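Long-range contacts in alkyl hydroperoxide reductase, C subunit (Enterococcus faecalis, PDB 5Y63), which probably reduces hydrogen peroxide and organic hydroperoxides to water and alcohols as a thiol-specific peroxidase of the AhpC/Prx1 subfamily, working as a ring-like decamer of five homodimers: residues 50-59 and 89-100; 123-133 and 145-154. All coordinates share one frame; numbering follows the deposited sequence.

In the fold
Both contacts are partly buried, their centres about 16 Å apart and about 15 Å (contact 1) and 12 Å (contact 2) from the centre of the chain. They share no strand or helix, yet they meet at the predicted active-site C58: R131 of contact 2 packs on P51, V57 and C58 of contact 1. Contact 1 joins a loop and the start of helix 58-67 to helices 87-96 and 98-101, mainly through aromatic side chains and one buried carboxylate. Contact 2 belongs to the sheet, where backbone bonds of a hairpin combine with two arginines. F54 and A92 of contact 1 meet one neighbouring subunit, which A125 and M128 also touch; strand 142-148 pairs with a different one.

Contact 1 (50-59 and 89-100)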
loop_
_atom_site.group_PDB
_atom_site.type_symbol
_atom_site.label_atom_id
_atom_site.label_comp_id
_atom_site.label_asym_id
_atom_site.label_seq_id
_atom_site.Cartn_x
_atom_site.Cartn_y
_atom_site.Cartn_z
ATOM N N TYR A 50 -33.329 8.472 -23.379
ATOM C CA TYR A 50 -33.197 9.375 -24.525
ATOM C C TYR A 50 -32.426 10.640 -24.119
ATOM O O TYR A 50 -32.461 11.033 -22.954
ATOM C CB TYR A 50 -34.578 9.725 -25.100
ATOM C CG TYR A 50 -35.433 10.548 -24.168
ATOM C CD1 TYR A 50 -36.137 9.952 -23.133
ATOM C CD2 TYR A 50 -35.529 11.927 -24.319
ATOM C CE1 TYR A 50 -36.912 10.704 -22.269
ATOM C CE2 TYR A 50 -36.299 12.688 -23.463
ATOM C CZ TYR A 50 -36.993 12.073 -22.439
ATOM O OH TYR A 50 -37.760 12.823 -21.583
ATOM N N PRO A 51 -31.734 11.283 -25.080
ATOM C CA PRO A 51 -30.784 12.356 -24.749
ATOM C C PRO A 51 -31.363 13.614 -24.103
ATOM O O PRO A 51 -30.911 13.999 -23.025
ATOM C CB PRO A 51 -30.146 12.700 -26.104
ATOM C CG PRO A 51 -30.384 11.507 -26.960
ATOM C CD PRO A 51 -31.711 10.975 -26.522
ATOM N N ALA A 52 -32.333 14.258 -24.748
ATOM C CA ALA A 52 -32.773 15.583 -24.301
ATOM C C ALA A 52 -34.224 15.914 -24.631
ATOM O O ALA A 52 -34.738 15.539 -25.685
ATOM C CB ALA A 52 -31.857 16.649 -24.888
ATOM N N ASP A 53 -34.874 16.632 -23.716
ATOM C CA ASP A 53 -36.186 17.213 -23.974
ATOM C C ASP A 53 -36.042 18.401 -24.921
ATOM O O ASP A 53 -34.942 18.905 -25.146
ATOM C CB ASP A 53 -36.852 17.665 -22.672
ATOM C CG ASP A 53 -37.267 16.503 -21.793
ATOM O OD1 ASP A 53 -36.673 15.416 -21.913
ATOM O OD2 ASP A 53 -38.196 16.675 -20.980
ATOM N N PHE A 54 -37.173 18.854 -25.446
ATOM C CA PHE A 54 -37.222 19.883 -26.484
ATOM C C PHE A 54 -36.187 19.636 -27.581
ATOM O O PHE A 54 -35.409 20.519 -27.940
ATOM C CB PHE A 54 -37.072 21.270 -25.856
ATOM C CG PHE A 54 -38.226 21.649 -24.974
ATOM C CD1 PHE A 54 -38.285 21.210 -23.659
ATOM C CD2 PHE A 54 -39.265 22.425 -25.465
ATOM C CE1 PHE A 54 -39.354 21.549 -22.845
ATOM C CE2 PHE A 54 -40.335 22.769 -24.657
ATOM C CZ PHE A 54 -40.380 22.332 -23.346
ATOM N N SER A 55 -36.197 18.409 -28.094
ATOM C CA SER A 55 -35.308 17.988 -29.168
ATOM C C SER A 55 -36.152 17.559 -30.366
ATOM O O SER A 55 -37.382 17.505 -30.280
ATOM C CB SER A 55 -34.421 16.837 -28.690
ATOM O OG SER A 55 -33.331 16.640 -29.569
ATOM N N PHE A 56 -35.488 17.251 -31.477
ATOM C CA PHE A 56 -36.173 16.976 -32.742
ATOM C C PHE A 56 -36.425 15.488 -32.980
ATOM O O PHE A 56 -37.520 15.104 -33.395
ATOM C CB PHE A 56 -35.376 17.572 -33.903
ATOM C CG PHE A 56 -35.103 19.044 -33.748
ATOM C CD1 PHE A 56 -36.105 19.978 -33.980
ATOM C CD2 PHE A 56 -33.847 19.496 -33.354
ATOM C CE1 PHE A 56 -35.860 21.335 -33.834
ATOM C CE2 PHE A 56 -33.596 20.852 -33.207
ATOM C CZ PHE A 56 -34.603 21.772 -33.446
ATOM N N VAL A 57 -35.421 14.658 -32.707
ATOM C CA VAL A 57 -35.517 13.212 -32.942
ATOM C C VAL A 57 -36.258 12.488 -31.809
ATOM O O VAL A 57 -36.970 11.512 -32.059
ATOM C CB VAL A 57 -34.119 12.572 -33.132
ATOM C CG1 VAL A 57 -34.230 11.069 -33.376
ATOM C CG2 VAL A 57 -33.376 13.239 -34.282
ATOM N N CYS A 58 -36.089 12.961 -30.575
ATOM C CA CYS A 58 -36.664 12.295 -29.397
ATOM C C CYS A 58 -38.192 12.117 -29.453
ATOM O O CYS A 58 -38.675 11.001 -29.266
ATOM C CB CYS A 58 -36.256 13.012 -28.102
ATOM S SG CYS A 58 -34.472 13.085 -27.825
ATOM N N PRO A 59 -38.954 13.201 -29.723
ATOM C CA PRO A 59 -40.423 13.081 -29.782
ATOM C C PRO A 59 -40.945 11.954 -30.686
ATOM O O PRO A 59 -41.967 11.342 -30.370
ATOM C CB PRO A 59 -40.869 14.437 -30.339
ATOM C CG PRO A 59 -39.777 15.380 -29.992
ATOM C CD PRO A 59 -38.508 14.581 -29.999
ATOM N N VAL A 89 -39.151 19.877 -16.291
ATOM C CA VAL A 89 -38.936 20.044 -17.730
ATOM C C VAL A 89 -39.857 19.143 -18.552
ATOM O O VAL A 89 -40.342 19.551 -19.608
ATOM C CB VAL A 89 -37.464 19.770 -18.117
ATOM C CG1 VAL A 89 -37.274 19.828 -19.628
ATOM C CG2 VAL A 89 -36.541 20.774 -17.441
ATOM N N HIS A 90 -40.093 17.925 -18.068
ATOM C CA HIS A 90 -40.990 16.990 -18.748
ATOM C C HIS A 90 -42.403 17.557 -18.867
ATOM O O HIS A 90 -43.038 17.427 -19.913
ATOM C CB HIS A 90 -41.042 15.641 -18.020
ATOM C CG HIS A 90 -39.744 14.891 -18.027
ATOM N ND1 HIS A 90 -38.866 14.921 -19.089
ATOM C CD2 HIS A 90 -39.192 14.065 -17.108
ATOM C CE1 HIS A 90 -37.821 14.162 -18.816
ATOM N NE2 HIS A 90 -37.995 13.628 -17.621
ATOM N N LYS A 91 -42.884 18.186 -17.796
ATOM C CA LYS A 91 -44.212 18.802 -17.790
ATOM C C LYS A 91 -44.341 19.875 -18.869
ATOM O O LYS A 91 -45.328 19.906 -19.606
ATOM C CB LYS A 91 -44.513 19.408 -16.417
ATOM C CG LYS A 91 -45.905 20.012 -16.292
ATOM C CD LYS A 91 -46.144 20.554 -14.892
ATOM C CE LYS A 91 -47.237 21.611 -14.865
ATOM N NZ LYS A 91 -47.194 22.401 -13.604
ATOM N N ALA A 92 -43.343 20.750 -18.957
ATOM C CA ALA A 92 -43.329 21.805 -19.969
ATOM C C ALA A 92 -43.242 21.239 -21.387
ATOM O O ALA A 92 -43.833 21.788 -22.318
ATOM C CB ALA A 92 -42.174 22.760 -19.713
ATOM N N TRP A 93 -42.501 20.144 -21.543
ATOM C CA TRP A 93 -42.348 19.484 -22.840
ATOM C C TRP A 93 -43.662 18.852 -23.299
ATOM O O TRP A 93 -43.958 18.829 -24.493
ATOM C CB TRP A 93 -41.233 18.431 -22.765
ATOM C CG TRP A 93 -40.702 17.971 -24.092
ATOM C CD1 TRP A 93 -40.675 18.677 -25.263
ATOM C CD2 TRP A 93 -40.076 16.710 -24.373
ATOM N NE1 TRP A 93 -40.094 17.925 -26.258
ATOM C CE2 TRP A 93 -39.717 16.715 -25.738
ATOM C CE3 TRP A 93 -39.800 15.572 -23.607
ATOM C CZ2 TRP A 93 -39.089 15.628 -26.351
ATOM C CZ3 TRP A 93 -39.176 14.491 -24.219
ATOM C CH2 TRP A 93 -38.829 14.529 -25.577
ATOM N N ALA A 94 -44.444 18.347 -22.345
ATOM C CA ALA A 94 -45.774 17.805 -22.633
ATOM C C ALA A 94 -46.743 18.908 -23.051
ATOM O O ALA A 94 -47.547 18.723 -23.965
ATOM C CB ALA A 94 -46.314 17.061 -21.421
ATOM N N ASP A 95 -46.663 20.050 -22.372
ATOM C CA ASP A 95 -47.482 21.213 -22.709
ATOM C C ASP A 95 -47.088 21.786 -24.067
ATOM O O ASP A 95 -47.952 22.124 -24.872
ATOM C CB ASP A 95 -47.344 22.308 -21.641
ATOM C CG ASP A 95 -47.899 21.891 -20.286
ATOM O OD1 ASP A 95 -48.173 20.688 -20.086
ATOM O OD2 ASP A 95 -48.056 22.776 -19.415
ATOM N N ALA A 96 -45.784 21.885 -24.315
ATOM C CA ALA A 96 -45.265 22.550 -25.513
ATOM C C ALA A 96 -45.527 21.771 -26.800
ATOM O O ALA A 96 -45.944 22.352 -27.801
ATOM C CB ALA A 96 -43.775 22.815 -25.362
ATOM N N THR A 97 -45.278 20.464 -26.772
ATOM C CA THR A 97 -45.409 19.625 -27.963
ATOM C C THR A 97 -46.503 18.570 -27.786
ATOM O O THR A 97 -46.509 17.825 -26.805
ATOM C CB THR A 97 -44.071 18.945 -28.316
ATOM O OG1 THR A 97 -43.543 18.280 -27.164
ATOM C CG2 THR A 97 -43.061 19.978 -28.794
ATOM N N GLU A 98 -47.428 18.529 -28.744
ATOM C CA GLU A 98 -48.567 17.600 -28.720
ATOM C C GLU A 98 -48.175 16.117 -28.682
ATOM O O GLU A 98 -48.896 15.304 -28.103
ATOM C CB GLU A 98 -49.508 17.867 -29.911
ATOM C CG GLU A 98 -49.003 17.405 -31.278
ATOM C CD GLU A 98 -47.664 18.011 -31.664
ATOM O OE1 GLU A 98 -47.469 19.225 -31.431
ATOM O OE2 GLU A 98 -46.802 17.273 -32.189
ATOM N N THR A 99 -47.044 15.771 -29.296
ATOM C CA THR A 99 -46.564 14.386 -29.330
ATOM C C THR A 99 -46.245 13.869 -27.928
ATOM O O THR A 99 -46.511 12.709 -27.606
ATOM C CB THR A 99 -45.296 14.257 -30.195
ATOM O OG1 THR A 99 -45.518 14.875 -31.469
ATOM C CG2 THR A 99 -44.921 12.793 -30.399
ATOM N N ILE A 100 -45.677 14.744 -27.104
ATOM C CA ILE A 100 -45.315 14.407 -25.731
ATOM C C ILE A 100 -46.551 14.466 -24.833
ATOM O O ILE A 100 -46.672 13.687 -23.885
ATOM C CB ILE A 100 -44.218 15.354 -25.192
ATOM C CG1 ILE A 100 -43.005 15.378 -26.135
ATOM C CG2 ILE A 100 -43.788 14.952 -23.784
ATOM C CD1 ILE A 100 -42.320 14.043 -26.345
#
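The W93 indole fills a hollow between D53, F54 and P59. With CG anti to the backbone N (chi1 -163°), it projects from helix 87-96 into the loop before helix 58-67. One face is roofed by backbone: D53 CA stands 3.8 Å from the centroid of the W93 six-membered ring, almost on its normal, as a CH-pi contact. F54 N lies nearer the rim beside W93 NE1; both are donors, so they pass without bonding. I100 CG1 covers the opposite face, so the indole is sandwiched. P59 CG touches W93 CZ2 obliquely at 3.7 Å, while C58 CB and Y50 OH sit at the edge. Y50 arrives from the opposite direction, its ring nearly parallel but slid aside, with CE2 3.5 Å from W93 CZ3. The loop carries the PxxxS/TxxC signature of peroxiredoxins, here P51 to C58, on a thioredoxin-type fold; C58 is the predicted peroxidatic cysteine, expected to pass through a sulfenic acid. F54 is the loop's own bump. Its CB points away from helix 87-96, yet chi1 of -66° brings the phenyl back over the W93 five-membered ring at an oblique tilt. F54 CE2 then meets A96 CB at 3.5 Å, CZ lies by A92, and CE1 reaches V89. Across the subunit interface F54 also packs on A92 of a neighbouring subunit. Beside W93 CE3, the buried carboxylate of D53 is gripped at both oxygens: H90 ND1 donates to the syn lone pair of OD2 (2.7 Å, 141°), and Y50 OH donates to OD1 at 2.8 Å. With NE2 bonded to L108 O, the imidazole is held at both nitrogens. At the far end, T99 CG2 rests 3.3 Å from P59 O, and I100 CD1 lies against P59 CA.

Contact 2 (123-133 and 145-154); sequences DEASGMAYRAS and YEINDMGIGR
Y130 and M150 form the apolar centre: the bent M150 chain lays CE over one face of the ring, 4.0 Å from the Y130 centroid, a CH-pi contact with the sulfur oblique to the ring. I147 CG2 reaches Y130 CB, and its CG1 lies 4.1 Å from A132 CB. Around this runs an antiparallel hairpin. S133 and E146 are a hydrogen-bonded pair, S133 N to E146 O and E146 N to S133 O both 2.9 Å; R131 and N148 form the next such pair, its R131 N bond weak. On the R131-S133 face two arginines cross. R154, bent at chi3, spreads its guanidinium over the R131 backbone and CB, and its NH2 donates in plane to S133 OG (3.1 Å, 157°). R154 NH1 also bonds F49 O, in strand 44-49. R131 stays extended from CG to NE, its CD 3.5 Å from I152 O, at the last residue of the type II turn D149-I152. Both arginines salt-bridge E61, and R131, the arginine usual in peroxiredoxin active sites, lies about 4 Å from the C58 side chain. E61 belongs to helix 58-67; strand 128-136 lies between strands 44-49 and 142-148, and the latter pairs antiparallel with a strand of another subunit.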
loop_
_atom_site.group_PDB
_atom_site.type_symbol
_atom_site.label_atom_id
_atom_site.label_comp_id
_atom_site.label_asym_id
_atom_site.label_seq_id
_atom_site.Cartn_x
_atom_site.Cartn_y
_atom_site.Cartn_z
ATOM N N ASP A 123 -23.370 9.698 -21.212
ATOM C CA ASP A 123 -22.227 10.332 -21.851
ATOM C C ASP A 123 -21.748 11.446 -20.930
ATOM O O ASP A 123 -22.433 12.454 -20.772
ATOM C CB ASP A 123 -22.612 10.897 -23.220
ATOM C CG ASP A 123 -21.436 11.515 -23.949
ATOM O OD1 ASP A 123 -20.306 11.013 -23.794
ATOM O OD2 ASP A 123 -21.636 12.504 -24.675
ATOM N N GLU A 124 -20.582 11.254 -20.315
ATOM C CA GLU A 124 -20.068 12.187 -19.307
ATOM C C GLU A 124 -19.695 13.549 -19.890
ATOM O O GLU A 124 -19.692 14.548 -19.173
ATOM C CB GLU A 124 -18.859 11.586 -18.581
ATOM C CG GLU A 124 -19.183 10.391 -17.687
ATOM C CD GLU A 124 -19.791 10.770 -16.345
ATOM O OE1 GLU A 124 -20.093 9.848 -15.555
ATOM O OE2 GLU A 124 -19.979 11.976 -16.074
ATOM N N ALA A 125 -19.381 13.589 -21.184
ATOM C CA ALA A 125 -19.062 14.844 -21.866
ATOM C C ALA A 125 -20.321 15.674 -22.087
ATOM O O ALA A 125 -20.383 16.839 -21.701
ATOM C CB ALA A 125 -18.382 14.564 -23.198
ATOM N N SER A 126 -21.318 15.054 -22.713
ATOM C CA SER A 126 -22.597 15.700 -23.006
ATOM C C SER A 126 -23.457 15.902 -21.758
ATOM O O SER A 126 -24.210 16.872 -21.668
ATOM C CB SER A 126 -23.380 14.865 -24.024
ATOM O OG SER A 126 -24.684 15.381 -24.226
ATOM N N GLY A 127 -23.355 14.975 -20.809
ATOM C CA GLY A 127 -24.221 14.968 -19.634
ATOM C C GLY A 127 -25.615 14.452 -19.949
ATOM O O GLY A 127 -26.559 14.711 -19.205
ATOM N N MET A 128 -25.742 13.707 -21.047
ATOM C CA MET A 128 -27.033 13.199 -21.501
ATOM C C MET A 128 -26.989 11.690 -21.708
ATOM O O MET A 128 -25.930 11.114 -21.968
ATOM C CB MET A 128 -27.427 13.878 -22.809
ATOM C CG MET A 128 -27.623 15.378 -22.687
ATOM S SD MET A 128 -27.919 16.135 -24.290
ATOM C CE MET A 128 -27.931 17.868 -23.832
ATOM N N ALA A 129 -28.151 11.056 -21.593
ATOM C CA ALA A 129 -28.258 9.618 -21.778
ATOM C C ALA A 129 -28.228 9.259 -23.265
ATOM O O ALA A 129 -28.714 10.014 -24.114
ATOM C CB ALA A 129 -29.528 9.091 -21.132
ATOM N N TYR A 130 -27.641 8.108 -23.571
ATOM C CA TYR A 130 -27.665 7.569 -24.921
ATOM C C TYR A 130 -29.066 7.061 -25.249
ATOM O O TYR A 130 -29.927 6.980 -24.373
ATOM C CB TYR A 130 -26.635 6.441 -25.069
ATOM C CG TYR A 130 -25.242 6.936 -25.386
ATOM C CD1 TYR A 130 -24.943 7.451 -26.643
ATOM C CD2 TYR A 130 -24.223 6.893 -24.436
ATOM C CE1 TYR A 130 -23.677 7.909 -26.950
ATOM C CE2 TYR A 130 -22.950 7.350 -24.735
ATOM C CZ TYR A 130 -22.685 7.856 -25.991
ATOM O OH TYR A 130 -21.424 8.307 -26.291
ATOM N N ARG A 131 -29.292 6.736 -26.519
ATOM C CA ARG A 131 -30.554 6.139 -26.944
ATOM C C ARG A 131 -30.543 4.660 -26.599
ATOM O O ARG A 131 -30.320 3.803 -27.454
ATOM C CB ARG A 131 -30.785 6.356 -28.437
ATOM C CG ARG A 131 -30.968 7.818 -28.776
ATOM C CD ARG A 131 -31.434 8.041 -30.200
ATOM N NE ARG A 131 -31.327 9.458 -30.530
ATOM C CZ ARG A 131 -32.171 10.403 -30.119
ATOM N NH1 ARG A 131 -33.227 10.109 -29.363
ATOM N NH2 ARG A 131 -31.956 11.663 -30.473
ATOM N N ALA A 132 -30.782 4.381 -25.324
ATOM C CA ALA A 132 -30.727 3.031 -24.802
ATOM C C ALA A 132 -32.108 2.539 -24.377
ATOM O O ALA A 132 -32.959 3.323 -23.944
ATOM C CB ALA A 132 -29.760 2.962 -23.633
ATOM N N SER A 133 -32.311 1.232 -24.513
ATOM C CA SER A 133 -33.545 0.579 -24.100
ATOM C C SER A 133 -33.188 -0.676 -23.325
ATOM O O SER A 133 -32.265 -1.388 -23.700
ATOM C CB SER A 133 -34.392 0.217 -25.319
ATOM O OG SER A 133 -34.642 1.356 -26.119
ATOM N N TYR A 145 -31.083 -5.649 -23.896
ATOM C CA TYR A 145 -30.984 -4.210 -24.026
ATOM C C TYR A 145 -30.214 -3.763 -25.257
ATOM O O TYR A 145 -29.585 -4.566 -25.950
ATOM C CB TYR A 145 -30.395 -3.603 -22.751
ATOM C CG TYR A 145 -29.014 -4.073 -22.367
ATOM C CD1 TYR A 145 -28.830 -5.252 -21.648
ATOM C CD2 TYR A 145 -27.891 -3.314 -22.680
ATOM C CE1 TYR A 145 -27.562 -5.671 -21.275
ATOM C CE2 TYR A 145 -26.623 -3.724 -22.311
ATOM C CZ TYR A 145 -26.466 -4.900 -21.607
ATOM O OH TYR A 145 -25.209 -5.306 -21.239
ATOM N N GLU A 146 -30.288 -2.462 -25.509
ATOM C CA GLU A 146 -29.811 -1.864 -26.736
ATOM C C GLU A 146 -29.223 -0.496 -26.419
ATOM O O GLU A 146 -29.834 0.272 -25.685
ATOM C CB GLU A 146 -31.002 -1.717 -27.674
ATOM C CG GLU A 146 -30.704 -1.053 -29.002
ATOM C CD GLU A 146 -31.965 -0.696 -29.765
ATOM O OE1 GLU A 146 -33.051 -1.216 -29.421
ATOM O OE2 GLU A 146 -31.862 0.108 -30.715
ATOM N N ILE A 147 -28.037 -0.204 -26.951
ATOM C CA ILE A 147 -27.445 1.131 -26.842
ATOM C C ILE A 147 -27.094 1.657 -28.233
ATOM O O ILE A 147 -26.331 1.028 -28.969
ATOM C CB ILE A 147 -26.181 1.150 -25.950
ATOM C CG1 ILE A 147 -26.508 0.707 -24.518
ATOM C CG2 ILE A 147 -25.566 2.544 -25.915
ATOM C CD1 ILE A 147 -26.113 -0.717 -24.204
ATOM N N ASN A 148 -27.664 2.809 -28.582
ATOM C CA ASN A 148 -27.342 3.512 -29.824
ATOM C C ASN A 148 -26.763 4.887 -29.510
ATOM O O ASN A 148 -27.161 5.514 -28.527
ATOM C CB ASN A 148 -28.599 3.686 -30.680
ATOM C CG ASN A 148 -29.290 2.371 -30.992
ATOM O OD1 ASN A 148 -28.691 1.300 -30.921
ATOM N ND2 ASN A 148 -30.562 2.451 -31.353
ATOM N N ASP A 149 -25.839 5.366 -30.345
ATOM C CA ASP A 149 -25.283 6.709 -30.154
ATOM C C ASP A 149 -26.311 7.743 -30.624
ATOM O O ASP A 149 -27.300 7.385 -31.268
ATOM C CB ASP A 149 -23.898 6.861 -30.822
ATOM C CG ASP A 149 -23.891 7.814 -32.000
ATOM O OD1 ASP A 149 -24.486 7.494 -33.054
ATOM O OD2 ASP A 149 -23.254 8.883 -31.873
ATOM N N MET A 150 -26.098 9.011 -30.280
ATOM C CA MET A 150 -27.050 10.066 -30.647
ATOM C C MET A 150 -27.161 10.130 -32.179
ATOM O O MET A 150 -26.158 9.993 -32.891
ATOM C CB MET A 150 -26.635 11.447 -30.108
ATOM C CG MET A 150 -25.871 11.500 -28.785
ATOM S SD MET A 150 -26.729 10.855 -27.340
ATOM C CE MET A 150 -25.453 11.027 -26.095
ATOM N N GLY A 151 -28.375 10.332 -32.683
ATOM C CA GLY A 151 -28.613 10.362 -34.127
ATOM C C GLY A 151 -29.097 9.052 -34.731
ATOM O O GLY A 151 -29.731 9.059 -35.787
ATOM N N ILE A 152 -28.791 7.929 -34.084
ATOM C CA ILE A 152 -29.265 6.622 -34.537
ATOM C C ILE A 152 -30.583 6.284 -33.835
ATOM O O ILE A 152 -30.588 5.812 -32.696
ATOM C CB ILE A 152 -28.215 5.521 -34.281
ATOM C CG1 ILE A 152 -26.913 5.852 -35.024
ATOM C CG2 ILE A 152 -28.742 4.164 -34.734
ATOM C CD1 ILE A 152 -25.715 5.035 -34.583
ATOM N N GLY A 153 -31.695 6.531 -34.528
ATOM C CA GLY A 153 -33.034 6.314 -33.980
ATOM C C GLY A 153 -33.415 4.852 -33.810
ATOM O O GLY A 153 -32.815 3.966 -34.420
ATOM N N ARG A 154 -34.435 4.611 -32.987
ATOM C CA ARG A 154 -34.866 3.257 -32.627
ATOM C C ARG A 154 -36.151 2.842 -33.342
ATOM O O ARG A 154 -36.808 3.658 -33.991
ATOM C CB ARG A 154 -35.061 3.156 -31.108
ATOM C CG ARG A 154 -33.779 2.873 -30.346
ATOM C CD ARG A 154 -33.919 3.172 -28.863
ATOM N NE ARG A 154 -33.982 4.608 -28.603
ATOM C CZ ARG A 154 -34.049 5.157 -27.392
ATOM N NH1 ARG A 154 -34.102 6.479 -27.270
ATOM N NH2 ARG A 154 -34.063 4.397 -26.301
#